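Local coordinates for DNA topoisomerase 2-associated protein PAT1 (Saccharomyces cerevisiae, PDB 4OGP), which probably activates mRNA decapping and represses translation, its C-terminal domain serving to recruit decapping factors, at residues 82-87 and 141-146. Residues are numbered along the deposited sequence; the frame is centred on the assembly and turned at random.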
# COMPACT_ATOMS: atom_id res chain seq x y z
N LYS A 82 5.96 -0.99 -16.49
CA LYS A 82 6.30 -2.40 -16.56
C LYS A 82 5.81 -3.11 -15.30
O LYS A 82 5.20 -4.17 -15.36
CB LYS A 82 7.82 -2.58 -16.71
CG LYS A 82 8.26 -4.04 -16.86
CD LYS A 82 8.22 -4.47 -18.31
CE LYS A 82 8.16 -5.99 -18.45
NZ LYS A 82 6.82 -6.55 -18.09
N ILE A 83 6.08 -2.48 -14.16
CA ILE A 83 5.70 -3.03 -12.87
C ILE A 83 4.18 -3.12 -12.68
O ILE A 83 3.65 -4.17 -12.33
CB ILE A 83 6.30 -2.21 -11.74
CG1 ILE A 83 7.82 -2.38 -11.74
CG2 ILE A 83 5.67 -2.61 -10.43
CD1 ILE A 83 8.57 -1.44 -10.79
N PHE A 84 3.50 -1.99 -12.89
CA PHE A 84 2.05 -1.91 -12.71
C PHE A 84 1.34 -2.97 -13.53
O PHE A 84 0.40 -3.60 -13.06
CB PHE A 84 1.54 -0.53 -13.10
CG PHE A 84 1.71 0.50 -12.02
CD1 PHE A 84 1.01 1.68 -12.05
CD2 PHE A 84 2.58 0.27 -10.97
CE1 PHE A 84 1.17 2.62 -11.06
CE2 PHE A 84 2.74 1.21 -9.98
CZ PHE A 84 2.04 2.39 -10.02
N ASN A 85 1.84 -3.18 -14.74
CA ASN A 85 1.38 -4.24 -15.63
C ASN A 85 1.34 -5.61 -14.99
O ASN A 85 0.44 -6.40 -15.24
CB ASN A 85 2.28 -4.29 -16.85
CG ASN A 85 1.64 -3.68 -18.07
OD1 ASN A 85 1.41 -4.37 -19.06
ND2 ASN A 85 1.35 -2.38 -18.00
N GLU A 86 2.33 -5.90 -14.15
CA GLU A 86 2.55 -7.27 -13.70
C GLU A 86 2.27 -7.47 -12.23
O GLU A 86 2.48 -8.57 -11.70
CB GLU A 86 4.00 -7.67 -13.98
CG GLU A 86 4.36 -7.64 -15.44
CD GLU A 86 3.83 -8.85 -16.17
OE1 GLU A 86 3.36 -9.78 -15.49
OE2 GLU A 86 3.89 -8.86 -17.42
N LEU A 87 1.77 -6.42 -11.58
CA LEU A 87 1.66 -6.35 -10.12
C LEU A 87 1.13 -7.62 -9.47
O LEU A 87 1.78 -8.19 -8.60
CB LEU A 87 0.78 -5.17 -9.70
CG LEU A 87 1.44 -4.03 -8.91
CD1 LEU A 87 0.57 -3.64 -7.73
CD2 LEU A 87 2.84 -4.41 -8.43
N LEU A 141 -4.95 3.53 -14.65
CA LEU A 141 -5.68 2.82 -15.69
C LEU A 141 -4.95 1.53 -16.07
O LEU A 141 -5.57 0.49 -16.27
CB LEU A 141 -5.88 3.73 -16.91
CG LEU A 141 -6.94 3.36 -17.95
CD1 LEU A 141 -8.23 2.88 -17.29
CD2 LEU A 141 -7.22 4.54 -18.86
N GLN A 142 -3.63 1.61 -16.14
CA GLN A 142 -2.82 0.41 -16.38
C GLN A 142 -3.03 -0.58 -15.25
O GLN A 142 -3.17 -1.79 -15.48
CB GLN A 142 -1.34 0.76 -16.48
CG GLN A 142 -0.80 0.79 -17.89
CD GLN A 142 0.66 1.19 -17.93
OE1 GLN A 142 1.22 1.59 -16.91
NE2 GLN A 142 1.28 1.09 -19.10
N LEU A 143 -3.06 -0.08 -14.02
CA LEU A 143 -3.29 -0.92 -12.85
C LEU A 143 -4.62 -1.65 -12.95
O LEU A 143 -4.68 -2.87 -12.80
CB LEU A 143 -3.24 -0.08 -11.57
CG LEU A 143 -2.96 -0.85 -10.28
CD1 LEU A 143 -1.59 -1.49 -10.35
CD2 LEU A 143 -3.06 0.06 -9.08
N ILE A 144 -5.69 -0.90 -13.22
CA ILE A 144 -7.04 -1.45 -13.28
C ILE A 144 -7.24 -2.49 -14.38
O ILE A 144 -7.84 -3.54 -14.17
CB ILE A 144 -8.10 -0.34 -13.50
CG1 ILE A 144 -8.09 0.65 -12.33
CG2 ILE A 144 -9.49 -0.94 -13.69
CD1 ILE A 144 -8.80 1.97 -12.63
N ARG A 145 -6.75 -2.18 -15.58
CA ARG A 145 -7.06 -3.02 -16.73
C ARG A 145 -6.24 -4.30 -16.81
O ARG A 145 -6.65 -5.27 -17.44
CB ARG A 145 -6.94 -2.21 -18.03
CG ARG A 145 -8.30 -1.79 -18.60
CD ARG A 145 -8.24 -0.44 -19.31
NE ARG A 145 -7.03 -0.27 -20.11
CZ ARG A 145 -6.83 0.75 -20.94
NH1 ARG A 145 -7.77 1.67 -21.11
NH2 ARG A 145 -5.69 0.84 -21.63
N ASN A 146 -5.07 -4.31 -16.17
CA ASN A 146 -4.17 -5.45 -16.30
C ASN A 146 -4.02 -6.31 -15.05
O ASN A 146 -3.14 -7.16 -14.97
CB ASN A 146 -2.81 -4.99 -16.80
CG ASN A 146 -2.91 -4.26 -18.12
OD1 ASN A 146 -3.15 -4.88 -19.15
ND2 ASN A 146 -2.73 -2.94 -18.09
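The carbonyl oxygen of Gln142 is gripped twice by Asn146, which faces Asn85 across the contact: backbone N of Asn146 lies 3.2 Å from Gln142 O, closing a last helical turn, and Asn146 ND2 lies 2.9 Å from the same Gln142 O. The amide nitrogen arrives in the carbonyl plane on a lone pair, with an N-H...O angle of 149°. The first torsion sets Asn146 CG beside its own backbone N, folding the side chain back over the helix end. Its CB packs 3.9 Å from Asn85 O.

Asn85 ND2 lies over the face of the Gln142 amide, 3.6 Å from both CD and NE2 of Gln142, with the two amide planes 87° apart. Donor faces donor between ND2 and NE2, and the two groups only pack; Asn85 ND2 makes a weak hydrogen bond to Gln81 O, in its own helix, while Gln142 OE1 is buried without a partner.

Deeper in, Leu143 CG is anti to the backbone N, and its CD1 branch covers one face of the Phe84 ring, 4.2 Å from Phe84 CG. The same methyl meets Leu87 CD1 at 4.0 Å. Leu161 of helix 156-170 touches all three side chains, and Asn147 ND2 ties the helix ends together by hydrogen bonds to Phe84 O and Leu143 O.

Helices 73-86 and 133-145 thus run nearly parallel (25°) near their C-terminal ends, their local axes approaching to 8.3 Å, an apolar seam beneath a polar edge consistent with the stacked helices of an ARM-repeat fold.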